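Local coordinates for protein DegQ (Legionella fallonii, PDB 3PV5) that probably degrades misfolded proteins as an HtrA-type serine protease with chaperone character, assembling into large self-compartmentizing 12-meric particles, at residues Asp280-Leu285 with Lys313-Thr318; Ala302-Thr307 with Ile335-Asp340. All blocks are in the same frame, centred on the assembly; numbering follows the deposited sequence.

Interaction 1 (Asp280-Leu285 with Lys313-Thr318); sequences DFQGAL and KITQAT
Q282 lays its side chain alongside T315, the two pointing the same way, so that the amide runs beside the threonine's methyl group and CB. The closest approach is Q282 OE1 to T315 CG2, 3.5 Å, while Q282 NE2 stands 3.7 Å from T315 CB: carbon of the threonine meets both polar atoms of the amide, and the contact is van der Waals in character. CG of Q282 sits anti to its own carbonyl carbon (chi1 -56°) and the chain is extended beyond it, which carries the amide along the flank of T315. Next to this pair the backbones come close at G283, whose CA lies 3.6 Å from I314 O. That carbonyl oxygen is taken up by K313 of its own segment: the lysine chain bends at chi2 and chi3 and curls back, placing NZ 2.7 Å from I314 O, above the carbonyl plane. The lysine's placement is doubtful, however, because its CD is modelled too close to T307 O. Further on the contact turns apolar and buried. The methyl of A284 touches both I314 CG2 and A317 CA, 3.8 Å from each, just where the chain turns toward helix 317-325. Here the beginning of strand 284-289 in this PDZ domain runs against the turn that leads from strand 312-313 into helix 317-325; V320 of that helix and V264 of strand 262-266 also touch A284, and strand 305-309 pairs with it through I306.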
ATOM      1  N   ASP A 280     -26.998  25.649 -52.164  1.00 45.67           N
ATOM      2  CA  ASP A 280     -27.397  26.504 -51.063  1.00 45.56           C
ATOM      3  C   ASP A 280     -28.816  26.186 -50.582  1.00 44.52           C
ATOM      4  O   ASP A 280     -29.328  26.889 -49.728  1.00 43.87           O
ATOM      5  CB  ASP A 280     -27.287  28.000 -51.463  1.00 45.80           C
ATOM      6  CG  ASP A 280     -28.100  28.343 -52.707  1.00 48.25           C
ATOM      7  OD1 ASP A 280     -28.505  27.417 -53.458  1.00 50.93           O
ATOM      8  OD2 ASP A 280     -28.324  29.550 -52.957  1.00 56.15           O
ATOM      9  N   PHE A 281     -29.448  25.143 -51.116  1.00 43.49           N
ATOM     10  CA  PHE A 281     -30.822  24.837 -50.705  1.00 43.40           C
ATOM     11  C   PHE A 281     -30.862  24.401 -49.241  1.00 42.91           C
ATOM     12  O   PHE A 281     -29.983  23.685 -48.782  1.00 40.98           O
ATOM     13  CB  PHE A 281     -31.427  23.760 -51.590  1.00 43.72           C
ATOM     14  CG  PHE A 281     -32.889  23.606 -51.421  1.00 44.59           C
ATOM     15  CD1 PHE A 281     -33.411  22.607 -50.606  1.00 45.50           C
ATOM     16  CD2 PHE A 281     -33.770  24.460 -52.072  1.00 44.62           C
ATOM     17  CE1 PHE A 281     -34.802  22.437 -50.459  1.00 43.78           C
ATOM     18  CE2 PHE A 281     -35.168  24.310 -51.927  1.00 44.01           C
ATOM     19  CZ  PHE A 281     -35.681  23.292 -51.120  1.00 43.68           C
ATOM     20  N   GLN A 282     -31.871  24.898 -48.518  1.00 42.67           N
ATOM     21  CA  GLN A 282     -32.052  24.620 -47.101  1.00 42.37           C
ATOM     22  C   GLN A 282     -33.348  23.906 -46.763  1.00 40.47           C
ATOM     23  O   GLN A 282     -34.349  24.008 -47.458  1.00 40.06           O
ATOM     24  CB  GLN A 282     -31.979  25.893 -46.305  1.00 43.95           C
ATOM     25  CG  GLN A 282     -30.654  26.684 -46.546  1.00 46.56           C
ATOM     26  CD  GLN A 282     -30.694  27.983 -45.856  1.00 48.48           C
ATOM     27  OE1 GLN A 282     -31.535  28.846 -46.168  1.00 53.19           O
ATOM     28  NE2 GLN A 282     -29.850  28.128 -44.864  1.00 51.66           N
ATOM     29  N   GLY A 283     -33.277  23.141 -45.693  1.00 38.21           N
ATOM     30  CA  GLY A 283     -34.352  22.249 -45.321  1.00 36.80           C
ATOM     31  C   GLY A 283     -33.794  21.152 -44.456  1.00 35.27           C
ATOM     32  O   GLY A 283     -32.562  21.089 -44.213  1.00 33.61           O
ATOM     33  N   ALA A 284     -34.703  20.293 -43.991  1.00 33.28           N
ATOM     34  CA  ALA A 284     -34.340  19.202 -43.110  1.00 32.23           C
ATOM     35  C   ALA A 284     -34.637  17.891 -43.820  1.00 31.26           C
ATOM     36  O   ALA A 284     -35.751  17.687 -44.274  1.00 29.97           O
ATOM     37  CB  ALA A 284     -35.081  19.281 -41.798  1.00 30.78           C
ATOM     38  N   LEU A 285     -33.628  16.999 -43.885  1.00 31.19           N
ATOM     39  CA  LEU A 285     -33.738  15.764 -44.632  1.00 29.86           C
ATOM     40  C   LEU A 285     -34.374  14.736 -43.728  1.00 30.46           C
ATOM     41  O   LEU A 285     -33.920  14.503 -42.605  1.00 30.45           O
ATOM     42  CB  LEU A 285     -32.372  15.330 -45.116  1.00 29.06           C
ATOM     43  CG  LEU A 285     -32.266  14.049 -45.977  1.00 28.76           C
ATOM     44  CD1 LEU A 285     -33.281  13.994 -47.129  1.00 28.49           C
ATOM     45  CD2 LEU A 285     -30.799  13.859 -46.481  1.00 23.99           C
ATOM     46  N   LYS A 313     -40.198  28.489 -40.952  1.00 57.64           N
ATOM     47  CA  LYS A 313     -39.454  28.047 -42.076  1.00 57.34           C
ATOM     48  C   LYS A 313     -38.306  27.221 -41.468  1.00 55.61           C
ATOM     49  O   LYS A 313     -37.648  27.667 -40.531  1.00 55.38           O
ATOM     50  CB  LYS A 313     -38.936  29.260 -42.892  1.00 58.37           C
ATOM     51  CG  LYS A 313     -39.366  29.323 -44.400  1.00 60.91           C
ATOM     52  CD  LYS A 313     -39.099  27.997 -45.246  1.00 63.20           C
ATOM     53  CE  LYS A 313     -37.570  27.713 -45.601  1.00 65.46           C
ATOM     54  NZ  LYS A 313     -37.150  26.253 -45.908  1.00 61.45           N
ATOM     55  N   ILE A 314     -38.099  26.018 -41.996  1.00 53.44           N
ATOM     56  CA  ILE A 314     -36.989  25.178 -41.612  1.00 52.01           C
ATOM     57  C   ILE A 314     -35.830  25.335 -42.614  1.00 52.11           C
ATOM     58  O   ILE A 314     -35.983  25.084 -43.813  1.00 51.44           O
ATOM     59  CB  ILE A 314     -37.390  23.693 -41.560  1.00 51.80           C
ATOM     60  CG1 ILE A 314     -38.662  23.498 -40.748  1.00 49.55           C
ATOM     61  CG2 ILE A 314     -36.238  22.850 -40.974  1.00 49.37           C
ATOM     62  CD1 ILE A 314     -38.582  24.108 -39.367  1.00 49.27           C
ATOM     63  N   THR A 315     -34.685  25.770 -42.110  1.00 51.99           N
ATOM     64  CA  THR A 315     -33.455  25.786 -42.870  1.00 52.93           C
ATOM     65  C   THR A 315     -32.360  24.848 -42.296  1.00 52.73           C
ATOM     66  O   THR A 315     -31.263  24.775 -42.852  1.00 53.10           O
ATOM     67  CB  THR A 315     -32.839  27.205 -42.880  1.00 53.81           C
ATOM     68  OG1 THR A 315     -32.446  27.566 -41.537  1.00 54.76           O
ATOM     69  CG2 THR A 315     -33.807  28.263 -43.519  1.00 53.06           C
ATOM     70  N   GLN A 316     -32.675  24.162 -41.195  1.00 52.09           N
ATOM     71  CA  GLN A 316     -31.711  23.441 -40.381  1.00 52.04           C
ATOM     72  C   GLN A 316     -32.373  22.276 -39.691  1.00 50.29           C
ATOM     73  O   GLN A 316     -33.412  22.430 -39.093  1.00 51.11           O
ATOM     74  CB  GLN A 316     -31.124  24.371 -39.319  1.00 52.82           C
ATOM     75  CG  GLN A 316     -29.837  25.025 -39.797  1.00 56.51           C
ATOM     76  CD  GLN A 316     -29.241  25.978 -38.775  1.00 61.23           C
ATOM     77  OE1 GLN A 316     -29.646  26.011 -37.604  1.00 62.14           O
ATOM     78  NE2 GLN A 316     -28.256  26.762 -39.219  1.00 62.73           N
ATOM     79  N   ALA A 317     -31.776  21.107 -39.755  1.00 48.04           N
ATOM     80  CA  ALA A 317     -32.407  19.930 -39.189  1.00 46.98           C
ATOM     81  C   ALA A 317     -32.669  20.077 -37.671  1.00 46.64           C
ATOM     82  O   ALA A 317     -33.704  19.630 -37.157  1.00 45.26           O
ATOM     83  CB  ALA A 317     -31.539  18.697 -39.465  1.00 45.88           C
ATOM     84  N   THR A 318     -31.709  20.681 -36.960  1.00 46.31           N
ATOM     85  CA  THR A 318     -31.845  20.902 -35.528  1.00 46.97           C
ATOM     86  C   THR A 318     -33.110  21.673 -35.154  1.00 46.08           C
ATOM     87  O   THR A 318     -33.713  21.397 -34.121  1.00 44.71           O
ATOM     88  CB  THR A 318     -30.602  21.598 -34.920  1.00 47.69           C
ATOM     89  OG1 THR A 318     -30.193  22.719 -35.733  1.00 49.80           O
ATOM     90  CG2 THR A 318     -29.481  20.603 -34.846  1.00 49.89           C
TER

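Interaction 2 (Ala302-Thr307 with Ile335-Asp340); sequences AGDIIT and IIVERD
With chi1 at -70° in D304, CG lies anti to the carbonyl carbon, and in R339 an all-extended start followed by a bend at chi3 (-58°) turns the guanidinium alongside that carboxylate. The salt bridge is side-on and two-pronged: R339 NE donates to D304 OD1 at 2.8 Å and R339 NH2 to D304 OD2 at 3.0 Å, each oxygen met on its syn side. The two planes are only 16° apart, so the carboxylate meets the edge of the guanidinium nearly in its plane. D304 OD2 also accepts from K301 N, and R339 NH2 has a further partner in G299 O; these bonds fix the rotation of both groups and probably help keep the buried aspartate ionised. V337 packs against D304, its CG2 touching D304 CB. Strands 305-309 and 332-339 are antiparallel neighbours in the PDZ sheet. I305 and E338 form a hydrogen-bonded pair, I305 N reaching E338 O at 2.9 Å and E338 N returning to I305 O at 2.8 Å. I306 and V337 make the next, non-hydrogen-bonded pair, and on their face I306 CG2 rests 3.9 Å from I335 CG2. T307 N then gives a nearly straight bond to I336 O at 2.7 Å; the hydroxyl of T307 adds a weak one to the same oxygen, while OG1 also lies 3.5 Å from I336 CG2. At the other end a water joins the segments, donating to G303 O and accepting from D340 N.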
ATOM      1  N   ALA A 302     -39.184   9.035 -46.317  1.00 34.41           N
ATOM      2  CA  ALA A 302     -37.719   9.118 -46.370  1.00 33.74           C
ATOM      3  C   ALA A 302     -37.345   9.789 -47.681  1.00 33.25           C
ATOM      4  O   ALA A 302     -37.765   9.324 -48.749  1.00 33.81           O
ATOM      5  CB  ALA A 302     -37.091   7.685 -46.318  1.00 31.52           C
ATOM      6  N   GLY A 303     -36.556  10.858 -47.579  1.00 33.37           N
ATOM      7  CA  GLY A 303     -35.980  11.563 -48.699  1.00 32.64           C
ATOM      8  C   GLY A 303     -36.681  12.881 -48.901  1.00 32.91           C
ATOM      9  O   GLY A 303     -36.218  13.735 -49.677  1.00 34.17           O
ATOM     10  N   ASP A 304     -37.820  13.061 -48.245  1.00 32.76           N
ATOM     11  CA  ASP A 304     -38.489  14.344 -48.271  1.00 32.90           C
ATOM     12  C   ASP A 304     -37.582  15.380 -47.627  1.00 32.14           C
ATOM     13  O   ASP A 304     -36.814  15.060 -46.718  1.00 32.55           O
ATOM     14  CB  ASP A 304     -39.811  14.303 -47.502  1.00 33.15           C
ATOM     15  CG  ASP A 304     -40.902  13.472 -48.192  1.00 36.86           C
ATOM     16  OD1 ASP A 304     -40.721  13.014 -49.356  1.00 36.78           O
ATOM     17  OD2 ASP A 304     -41.953  13.265 -47.524  1.00 37.62           O
ATOM     18  N   ILE A 305     -37.674  16.621 -48.060  1.00 32.17           N
ATOM     19  CA  ILE A 305     -36.938  17.680 -47.382  1.00 33.58           C
ATOM     20  C   ILE A 305     -37.892  18.657 -46.767  1.00 34.42           C
ATOM     21  O   ILE A 305     -38.568  19.399 -47.501  1.00 36.00           O
ATOM     22  CB  ILE A 305     -36.034  18.415 -48.292  1.00 33.59           C
ATOM     23  CG1 ILE A 305     -34.887  17.483 -48.730  1.00 33.99           C
ATOM     24  CG2 ILE A 305     -35.489  19.628 -47.554  1.00 32.80           C
ATOM     25  CD1 ILE A 305     -34.199  17.966 -49.982  1.00 35.24           C
ATOM     26  N   ILE A 306     -37.974  18.645 -45.438  1.00 34.62           N
ATOM     27  CA  ILE A 306     -38.917  19.508 -44.743  1.00 35.68           C
ATOM     28  C   ILE A 306     -38.471  20.962 -44.826  1.00 37.84           C
ATOM     29  O   ILE A 306     -37.314  21.241 -44.555  1.00 38.15           O
ATOM     30  CB  ILE A 306     -39.085  19.119 -43.300  1.00 34.58           C
ATOM     31  CG1 ILE A 306     -39.721  17.758 -43.202  1.00 31.91           C
ATOM     32  CG2 ILE A 306     -40.020  20.072 -42.635  1.00 35.24           C
ATOM     33  CD1 ILE A 306     -39.600  17.177 -41.872  1.00 30.66           C
ATOM     34  N   THR A 307     -39.373  21.869 -45.233  1.00 40.26           N
ATOM     35  CA  THR A 307     -39.020  23.293 -45.410  1.00 42.18           C
ATOM     36  C   THR A 307     -39.792  24.274 -44.558  1.00 43.75           C
ATOM     37  O   THR A 307     -39.357  25.409 -44.349  1.00 44.32           O
ATOM     38  CB  THR A 307     -39.187  23.779 -46.849  1.00 42.30           C
ATOM     39  OG1 THR A 307     -40.534  23.532 -47.293  1.00 43.70           O
ATOM     40  CG2 THR A 307     -38.162  23.115 -47.753  1.00 41.17           C
ATOM     41  N   ILE A 335     -46.902  20.395 -42.229  1.00 52.41           N
ATOM     42  CA  ILE A 335     -45.521  20.143 -42.653  1.00 51.06           C
ATOM     43  C   ILE A 335     -45.382  20.371 -44.146  1.00 50.20           C
ATOM     44  O   ILE A 335     -45.995  19.673 -44.951  1.00 51.23           O
ATOM     45  CB  ILE A 335     -45.092  18.714 -42.306  1.00 51.11           C
ATOM     46  CG1 ILE A 335     -45.310  18.442 -40.815  1.00 49.77           C
ATOM     47  CG2 ILE A 335     -43.620  18.497 -42.670  1.00 49.56           C
ATOM     48  CD1 ILE A 335     -45.489  16.987 -40.517  1.00 51.10           C
ATOM     49  N   ILE A 336     -44.586  21.345 -44.532  1.00 48.83           N
ATOM     50  CA  ILE A 336     -44.303  21.517 -45.943  1.00 48.35           C
ATOM     51  C   ILE A 336     -42.978  20.871 -46.322  1.00 47.25           C
ATOM     52  O   ILE A 336     -41.959  21.072 -45.674  1.00 46.97           O
ATOM     53  CB  ILE A 336     -44.294  22.979 -46.345  1.00 48.69           C
ATOM     54  CG1 ILE A 336     -45.677  23.594 -46.034  1.00 49.73           C
ATOM     55  CG2 ILE A 336     -43.947  23.116 -47.866  1.00 46.75           C
ATOM     56  CD1 ILE A 336     -45.826  25.028 -46.556  1.00 50.69           C
ATOM     57  N   VAL A 337     -43.022  20.149 -47.423  1.00 46.47           N
ATOM     58  CA  VAL A 337     -42.028  19.213 -47.807  1.00 46.37           C
ATOM     59  C   VAL A 337     -41.662  19.431 -49.243  1.00 47.47           C
ATOM     60  O   VAL A 337     -42.508  19.803 -50.055  1.00 47.57           O
ATOM     61  CB  VAL A 337     -42.644  17.806 -47.697  1.00 46.87           C
ATOM     62  CG1 VAL A 337     -42.595  17.028 -49.023  1.00 44.15           C
ATOM     63  CG2 VAL A 337     -42.043  17.062 -46.533  1.00 46.11           C
ATOM     64  N   GLU A 338     -40.409  19.155 -49.593  1.00 47.53           N
ATOM     65  CA  GLU A 338     -40.091  19.033 -50.990  1.00 47.52           C
ATOM     66  C   GLU A 338     -39.740  17.568 -51.324  1.00 46.89           C
ATOM     67  O   GLU A 338     -39.040  16.899 -50.561  1.00 45.69           O
ATOM     68  CB  GLU A 338     -38.985  20.005 -51.312  1.00 48.19           C
ATOM     69  CG  GLU A 338     -38.769  20.159 -52.778  1.00 51.49           C
ATOM     70  CD  GLU A 338     -39.219  21.477 -53.370  1.00 52.19           C
ATOM     71  OE1 GLU A 338     -39.775  22.342 -52.673  1.00 55.69           O
ATOM     72  OE2 GLU A 338     -38.973  21.645 -54.573  1.00 55.70           O
ATOM     73  N   ARG A 339     -40.270  17.054 -52.438  1.00 46.01           N
ATOM     74  CA  ARG A 339     -40.066  15.660 -52.813  1.00 45.72           C
ATOM     75  C   ARG A 339     -39.751  15.593 -54.304  1.00 47.01           C
ATOM     76  O   ARG A 339     -40.599  15.909 -55.156  1.00 46.67           O
ATOM     77  CB  ARG A 339     -41.307  14.823 -52.455  1.00 45.04           C
ATOM     78  CG  ARG A 339     -41.217  13.351 -52.888  1.00 43.99           C
ATOM     79  CD  ARG A 339     -42.495  12.560 -52.609  1.00 43.18           C
ATOM     80  NE  ARG A 339     -42.851  12.581 -51.194  1.00 45.22           N
ATOM     81  CZ  ARG A 339     -44.019  12.195 -50.657  1.00 44.83           C
ATOM     82  NH1 ARG A 339     -45.024  11.727 -51.402  1.00 45.52           N
ATOM     83  NH2 ARG A 339     -44.200  12.312 -49.348  1.00 42.19           N
ATOM     84  N   ASP A 340     -38.528  15.190 -54.634  1.00 48.42           N
ATOM     85  CA  ASP A 340     -38.056  15.199 -56.047  1.00 49.85           C
ATOM     86  C   ASP A 340     -38.507  16.498 -56.718  1.00 51.31           C
ATOM     87  O   ASP A 340     -39.075  16.499 -57.821  1.00 51.70           O
ATOM     88  CB  ASP A 340     -38.564  13.984 -56.841  1.00 49.18           C
ATOM     89  CG  ASP A 340     -38.198  12.640 -56.185  1.00 50.99           C
ATOM     90  OD1 ASP A 340     -39.027  11.701 -56.238  1.00 52.19           O
ATOM     91  OD2 ASP A 340     -37.080  12.518 -55.614  1.00 54.33           O
TER
HETATM   92  O   HOH W   1     -36.670  14.940 -52.345  1.00 38.51           O

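Interactions 1 and 2 belong to the first PDZ domain and lie with centres about 10 Å apart. Their segments alternate along the chain: 280-285, 302-307, 313-318, then 335-340, so each contact is closed only after the other has been entered. Strand 305-309 joins them, lying between strand 284-289 on one side and strand 332-339 on the other in a single antiparallel sheet. A284 O probably accepts from I306 N, and T307 O probably accepts from I314 N, so backbone bonds probably link the two contacts directly. Interaction 1 brings the turn before helix 317-325 against strand 284-289, and interaction 2 builds the middle of the sheet.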